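Local coordinates for protein putative mandelate racemase (Zymomonas mobilis, PDB 2OX4) that binds a magnesium ion and is probably a lyase, a dehydratase-like member of the mandelate racemase branch of the enolase superfamily, at residues H12-P17 and I386-S391; S19-I24 and P350-L355. One frame throughout, in Å; residues are numbered along the deposited sequence.

Interaction 1 (H12-P17 and I386-S391)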
loop_
_atom_site.group_PDB
_atom_site.type_symbol
_atom_site.label_atom_id
_atom_site.label_comp_id
_atom_site.label_asym_id
_atom_site.label_seq_id
_atom_site.Cartn_x
_atom_site.Cartn_y
_atom_site.Cartn_z
ATOM N N HIS C 12 -38.834 25.595 -13.731
ATOM C CA HIS C 12 -38.619 24.264 -14.272
ATOM C C HIS C 12 -39.288 24.240 -15.662
ATOM O O HIS C 12 -40.514 24.086 -15.785
ATOM C CB HIS C 12 -39.173 23.187 -13.323
ATOM C CG HIS C 12 -38.855 21.782 -13.742
ATOM N ND1 HIS C 12 -39.462 20.680 -13.175
ATOM C CD2 HIS C 12 -37.994 21.300 -14.674
ATOM C CE1 HIS C 12 -38.993 19.580 -13.739
ATOM N NE2 HIS C 12 -38.101 19.926 -14.652
ATOM N N VAL C 13 -38.471 24.460 -16.687
ATOM C CA VAL C 13 -38.961 24.760 -18.044
ATOM C C VAL C 13 -39.714 23.547 -18.577
ATOM O O VAL C 13 -39.278 22.404 -18.380
ATOM C CB VAL C 13 -37.799 25.138 -19.006
ATOM C CG1 VAL C 13 -38.330 25.377 -20.437
ATOM C CG2 VAL C 13 -37.085 26.384 -18.509
ATOM N N HIS C 14 -40.865 23.792 -19.212
ATOM C CA HIS C 14 -41.669 22.719 -19.796
ATOM C C HIS C 14 -40.913 21.958 -20.882
ATOM O O HIS C 14 -39.983 22.497 -21.492
ATOM C CB HIS C 14 -42.979 23.286 -20.357
ATOM C CG HIS C 14 -43.898 23.838 -19.310
ATOM N ND1 HIS C 14 -44.887 24.755 -19.599
ATOM C CD2 HIS C 14 -43.982 23.599 -17.979
ATOM C CE1 HIS C 14 -45.539 25.059 -18.489
ATOM N NE2 HIS C 14 -45.011 24.370 -17.492
ATOM N N THR C 15 -41.315 20.709 -21.115
ATOM C CA THR C 15 -40.607 19.813 -22.040
ATOM C C THR C 15 -40.196 20.514 -23.330
ATOM O O THR C 15 -41.031 21.093 -24.025
ATOM C CB THR C 15 -41.455 18.576 -22.368
ATOM O OG1 THR C 15 -41.861 17.960 -21.147
ATOM C CG2 THR C 15 -40.664 17.569 -23.206
ATOM N N ARG C 16 -38.901 20.494 -23.620
ATOM C CA ARG C 16 -38.395 20.963 -24.906
ATOM C C ARG C 16 -38.703 19.894 -25.962
ATOM O O ARG C 16 -38.314 18.744 -25.802
ATOM C CB ARG C 16 -36.888 21.266 -24.816
ATOM C CG ARG C 16 -36.452 22.184 -23.632
ATOM C CD ARG C 16 -36.898 23.636 -23.778
ATOM N NE ARG C 16 -38.335 23.784 -23.568
ATOM C CZ ARG C 16 -39.077 24.757 -24.087
ATOM N NH1 ARG C 16 -40.379 24.799 -23.839
ATOM N NH2 ARG C 16 -38.517 25.687 -24.851
ATOM N N PRO C 17 -39.457 20.259 -27.018
ATOM C CA PRO C 17 -40.044 19.286 -27.966
ATOM C C PRO C 17 -39.069 18.286 -28.601
ATOM O O PRO C 17 -39.296 17.073 -28.516
ATOM C CB PRO C 17 -40.666 20.174 -29.054
ATOM C CG PRO C 17 -40.837 21.507 -28.431
ATOM C CD PRO C 17 -39.816 21.652 -27.349
ATOM N N ILE C 386 -43.788 29.370 -19.844
ATOM C CA ILE C 386 -43.399 28.048 -20.351
ATOM C C ILE C 386 -42.626 27.225 -19.298
ATOM O O ILE C 386 -41.839 26.336 -19.641
ATOM C CB ILE C 386 -42.613 28.125 -21.689
ATOM C CG1 ILE C 386 -41.303 28.916 -21.520
ATOM C CG2 ILE C 386 -43.481 28.731 -22.806
ATOM C CD1 ILE C 386 -40.289 28.593 -22.591
ATOM N N SER C 387 -42.881 27.528 -18.029
ATOM C CA SER C 387 -42.212 26.850 -16.914
ATOM C C SER C 387 -43.211 26.527 -15.804
ATOM O O SER C 387 -44.206 27.240 -15.611
ATOM C CB SER C 387 -41.093 27.733 -16.333
ATOM O OG SER C 387 -40.188 28.175 -17.332
ATOM N N ASP C 388 -42.931 25.453 -15.070
ATOM C CA ASP C 388 -43.403 25.308 -13.696
ATOM C C ASP C 388 -42.646 26.311 -12.837
ATOM O O ASP C 388 -41.430 26.222 -12.704
ATOM C CB ASP C 388 -43.149 23.881 -13.177
ATOM C CG ASP C 388 -43.970 22.831 -13.915
ATOM O OD1 ASP C 388 -43.637 21.630 -13.817
ATOM O OD2 ASP C 388 -44.947 23.204 -14.595
ATOM N N TYR C 389 -43.381 27.249 -12.254
ATOM C CA TYR C 389 -42.812 28.454 -11.632
ATOM C C TYR C 389 -43.059 28.438 -10.127
ATOM O O TYR C 389 -44.183 28.224 -9.685
ATOM C CB TYR C 389 -43.450 29.707 -12.250
ATOM C CG TYR C 389 -43.080 31.022 -11.587
ATOM C CD1 TYR C 389 -41.859 31.645 -11.859
ATOM C CD2 TYR C 389 -43.958 31.657 -10.708
ATOM C CE1 TYR C 389 -41.524 32.855 -11.261
ATOM C CE2 TYR C 389 -43.630 32.864 -10.110
ATOM C CZ TYR C 389 -42.416 33.462 -10.397
ATOM O OH TYR C 389 -42.090 34.664 -9.807
ATOM N N VAL C 390 -42.008 28.667 -9.348
ATOM C CA VAL C 390 -42.139 28.820 -7.892
ATOM C C VAL C 390 -41.404 30.084 -7.454
ATOM O O VAL C 390 -40.290 30.348 -7.906
ATOM C CB VAL C 390 -41.604 27.570 -7.120
ATOM C CG1 VAL C 390 -41.629 27.807 -5.606
ATOM C CG2 VAL C 390 -42.422 26.317 -7.468
ATOM N N SER C 391 -42.046 30.869 -6.591
ATOM C CA SER C 391 -41.488 32.117 -6.091
ATOM C C SER C 391 -41.410 31.980 -4.576
ATOM O O SER C 391 -42.331 31.452 -3.947
ATOM C CB SER C 391 -42.422 33.278 -6.464
ATOM O OG SER C 391 -41.867 34.536 -6.117
HETATM O O HOH W 1 -41.781 21.113 -11.683
#
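This is an antiparallel strand pairing at the C-terminal end of strand 5-13, where strand 387-393, from near the chain's C-terminus, joins its edge. His12 and Asp388 form a hydrogen-bonded pair: His12 N gives a nearly straight bond to Asp388 O, and Asp388 N returns one to His12 O from above the carbonyl plane. Val13 and Ser387 make the next, non-hydrogen-bonded pair, their CA atoms 4.0 Å apart. Beyond the strand, His14 N donates to Ile386 O at 2.8 Å and 172°. With CG anti to its carbonyl carbon (chi1 -66°), the His14 ring folds back over the opposite chain, one face on the Ile386-Ser387 peptide. In the ring plane, His14 NE2 donates to Asp388 OD2 at 3.1 Å, a bent bond that meets the carboxylate from above its plane. The other oxygen, OD1, forms a salt bridge with Arg22 and accepts from a water that also binds His12 ND1. Arg16 doubles back, Arg16 NE bonded to His14 O at 2.9 Å, with Val13 CG1 against one guanidinium face, toward the rim, while NH2 pairs with Glu354. A C-terminal strand added to the N-terminal meander in this way fits the capping domain of the enolase superfamily.

Interaction 2 (S19-I24 and P350-L355); sequences SGQRPI and PEYEEL
The loop joining strands 5-13 and 24-30 docks on the short helix 350-353 through two polar grips and a small apolar patch. Glu351 OE1 is the main acceptor. Glu351 OE1 accepts from Ser19 N on its syn lone pair at 2.8 Å, and from the hydroxyl, Ser19 OG, nearly along the C-O axis, also at 2.8 Å. Ser19 OG sits between its backbone N and carbonyl carbon (chi1 65°), so both donors converge on one oxygen, and the same OG accepts a weak bond from Gln21 N. Glu351 OE2 is satisfied by Gln18 N, so the carboxylate holds two successive backbone amides and a hydroxyl, which would probably favour its charged form. An alanine in place of Glu351 would remove both acceptor oxygens and would probably leave the turn at Ser19 less firmly held against the helix.

One residue on, Tyr352 sends its ring toward the loop. Tyr352 OH donates to Gln21 OE1 at 2.8 Å, in the amide carbonyl plane and on a lone pair, with ring and amide planes 69° apart. Gln21 OE1 also receives a weak bond from Lys346. Pro23 and Tyr352 reach toward each other tip to tip, Pro23 CG 3.7 Å from Tyr352 CE2; Leu355 CD1 is 4.1 Å from Pro23 CG. The largely buried contact joins an N-terminal-domain loop to the chain just beyond barrel strand 341-344, an interface between capping domain and barrel characteristic of the enolase superfamily.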
loop_
_atom_site.group_PDB
_atom_site.type_symbol
_atom_site.label_atom_id
_atom_site.label_comp_id
_atom_site.label_asym_id
_atom_site.label_seq_id
_atom_site.Cartn_x
_atom_site.Cartn_y
_atom_site.Cartn_z
ATOM N N SER C 19 -35.722 17.666 -27.972
ATOM C CA SER C 19 -34.747 17.021 -27.090
ATOM C C SER C 19 -35.419 16.261 -25.949
ATOM O O SER C 19 -34.834 15.337 -25.385
ATOM C CB SER C 19 -33.741 18.044 -26.548
ATOM O OG SER C 19 -34.376 18.996 -25.702
ATOM N N GLY C 20 -36.649 16.653 -25.614
ATOM C CA GLY C 20 -37.399 16.033 -24.529
ATOM C C GLY C 20 -36.957 16.514 -23.162
ATOM O O GLY C 20 -37.430 16.009 -22.152
ATOM N N GLN C 21 -36.063 17.498 -23.139
ATOM C CA GLN C 21 -35.371 17.908 -21.911
ATOM C C GLN C 21 -36.138 18.997 -21.173
ATOM O O GLN C 21 -37.073 19.566 -21.722
ATOM C CB GLN C 21 -33.958 18.361 -22.254
ATOM C CG GLN C 21 -33.095 17.202 -22.745
ATOM C CD GLN C 21 -31.765 17.628 -23.322
ATOM O OE1 GLN C 21 -31.378 18.787 -23.230
ATOM N NE2 GLN C 21 -31.053 16.681 -23.923
ATOM N N ARG C 22 -35.761 19.262 -19.920
ATOM C CA ARG C 22 -36.446 20.260 -19.097
ATOM C C ARG C 22 -35.437 20.986 -18.199
ATOM O O ARG C 22 -35.207 20.565 -17.064
ATOM C CB ARG C 22 -37.528 19.605 -18.225
ATOM C CG ARG C 22 -38.745 19.073 -18.976
ATOM C CD ARG C 22 -39.897 18.801 -18.031
ATOM N NE ARG C 22 -40.343 20.031 -17.376
ATOM C CZ ARG C 22 -41.241 20.088 -16.399
ATOM N NH1 ARG C 22 -41.803 18.970 -15.947
ATOM N NH2 ARG C 22 -41.582 21.269 -15.873
ATOM N N PRO C 23 -34.857 22.094 -18.694
ATOM C CA PRO C 23 -33.917 22.901 -17.905
ATOM C C PRO C 23 -34.499 23.495 -16.624
ATOM O O PRO C 23 -35.714 23.682 -16.507
ATOM C CB PRO C 23 -33.511 24.033 -18.852
ATOM C CG PRO C 23 -34.005 23.652 -20.192
ATOM C CD PRO C 23 -35.058 22.624 -20.054
ATOM N N ILE C 24 -33.616 23.764 -15.664
ATOM C CA ILE C 24 -34.015 24.301 -14.370
ATOM C C ILE C 24 -33.182 25.554 -14.112
ATOM O O ILE C 24 -31.946 25.488 -14.004
ATOM C CB ILE C 24 -33.825 23.290 -13.197
ATOM C CG1 ILE C 24 -34.355 21.894 -13.554
ATOM C CG2 ILE C 24 -34.534 23.820 -11.940
ATOM C CD1 ILE C 24 -33.270 20.912 -14.018
ATOM N N PRO C 350 -34.092 25.586 -31.760
ATOM C CA PRO C 350 -34.952 26.725 -31.367
ATOM C C PRO C 350 -35.589 26.638 -29.962
ATOM O O PRO C 350 -35.872 27.673 -29.352
ATOM C CB PRO C 350 -36.048 26.718 -32.436
ATOM C CG PRO C 350 -35.427 26.024 -33.616
ATOM C CD PRO C 350 -34.558 24.960 -33.015
ATOM N N GLU C 351 -35.824 25.423 -29.460
ATOM C CA GLU C 351 -36.377 25.247 -28.103
ATOM C C GLU C 351 -35.406 25.726 -27.018
ATOM O O GLU C 351 -35.821 26.107 -25.917
ATOM C CB GLU C 351 -36.734 23.787 -27.848
ATOM C CG GLU C 351 -35.573 22.791 -28.009
ATOM C CD GLU C 351 -36.075 21.411 -28.335
ATOM O OE1 GLU C 351 -35.548 20.427 -27.774
ATOM O OE2 GLU C 351 -37.024 21.317 -29.142
ATOM N N TYR C 352 -34.116 25.693 -27.333
ATOM C CA TYR C 352 -33.099 26.228 -26.431
ATOM C C TYR C 352 -32.806 27.712 -26.679
ATOM O O TYR C 352 -32.697 28.490 -25.726
ATOM C CB TYR C 352 -31.843 25.349 -26.426
ATOM C CG TYR C 352 -31.917 24.250 -25.377
ATOM C CD1 TYR C 352 -32.287 22.945 -25.713
ATOM C CD2 TYR C 352 -31.652 24.534 -24.036
ATOM C CE1 TYR C 352 -32.370 21.942 -24.728
ATOM C CE2 TYR C 352 -31.731 23.555 -23.060
ATOM C CZ TYR C 352 -32.091 22.264 -23.403
ATOM O OH TYR C 352 -32.160 21.309 -22.406
ATOM N N GLU C 353 -32.723 28.117 -27.945
ATOM C CA GLU C 353 -32.524 29.536 -28.287
ATOM C C GLU C 353 -33.520 30.518 -27.660
ATOM O O GLU C 353 -33.139 31.619 -27.288
ATOM C CB GLU C 353 -32.463 29.745 -29.805
ATOM C CG GLU C 353 -31.316 29.019 -30.482
ATOM C CD GLU C 353 -31.485 28.911 -31.994
ATOM O OE1 GLU C 353 -31.484 29.964 -32.674
ATOM O OE2 GLU C 353 -31.608 27.771 -32.501
ATOM N N GLU C 354 -34.792 30.130 -27.547
ATOM C CA GLU C 354 -35.843 31.051 -27.077
ATOM C C GLU C 354 -35.784 31.370 -25.575
ATOM O O GLU C 354 -36.497 32.256 -25.081
ATOM C CB GLU C 354 -37.230 30.513 -27.433
ATOM C CG GLU C 354 -37.608 29.226 -26.691
ATOM C CD GLU C 354 -39.019 28.736 -27.017
ATOM O OE1 GLU C 354 -39.765 29.452 -27.721
ATOM O OE2 GLU C 354 -39.391 27.631 -26.563
ATOM N N LEU C 355 -34.929 30.645 -24.856
ATOM C CA LEU C 355 -34.890 30.715 -23.398
ATOM C C LEU C 355 -34.053 31.869 -22.868
ATOM O O LEU C 355 -34.268 32.316 -21.737
ATOM C CB LEU C 355 -34.379 29.393 -22.810
ATOM C CG LEU C 355 -35.184 28.142 -23.165
ATOM C CD1 LEU C 355 -34.531 26.901 -22.563
ATOM C CD2 LEU C 355 -36.624 28.287 -22.690
#

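Interactions 1 and 2 lie side by side, their centres 10 Å apart, and share the chain that leaves strand 5-13 and returns at 24-30. Two polar links join them directly: Arg16 NH2 forms a salt bridge with Glu354 OE2 at 2.7 Å, and Arg22 NE probably donates to Val13 O at 2.8 Å. Residues 12-17 thus contact both the C-terminal strand and segment 350-355, and Ile386 also touches Leu355. Interaction 1 is remote from the metal, whereas interaction 2 lies nearer to it: the Gln21 side chain is about 11 Å from the magnesium ion and about 10 Å from the side chain of its ligand Glu267. The loop held by interaction 2 probably borders the active-site region, though Gln21 does not reach the metal.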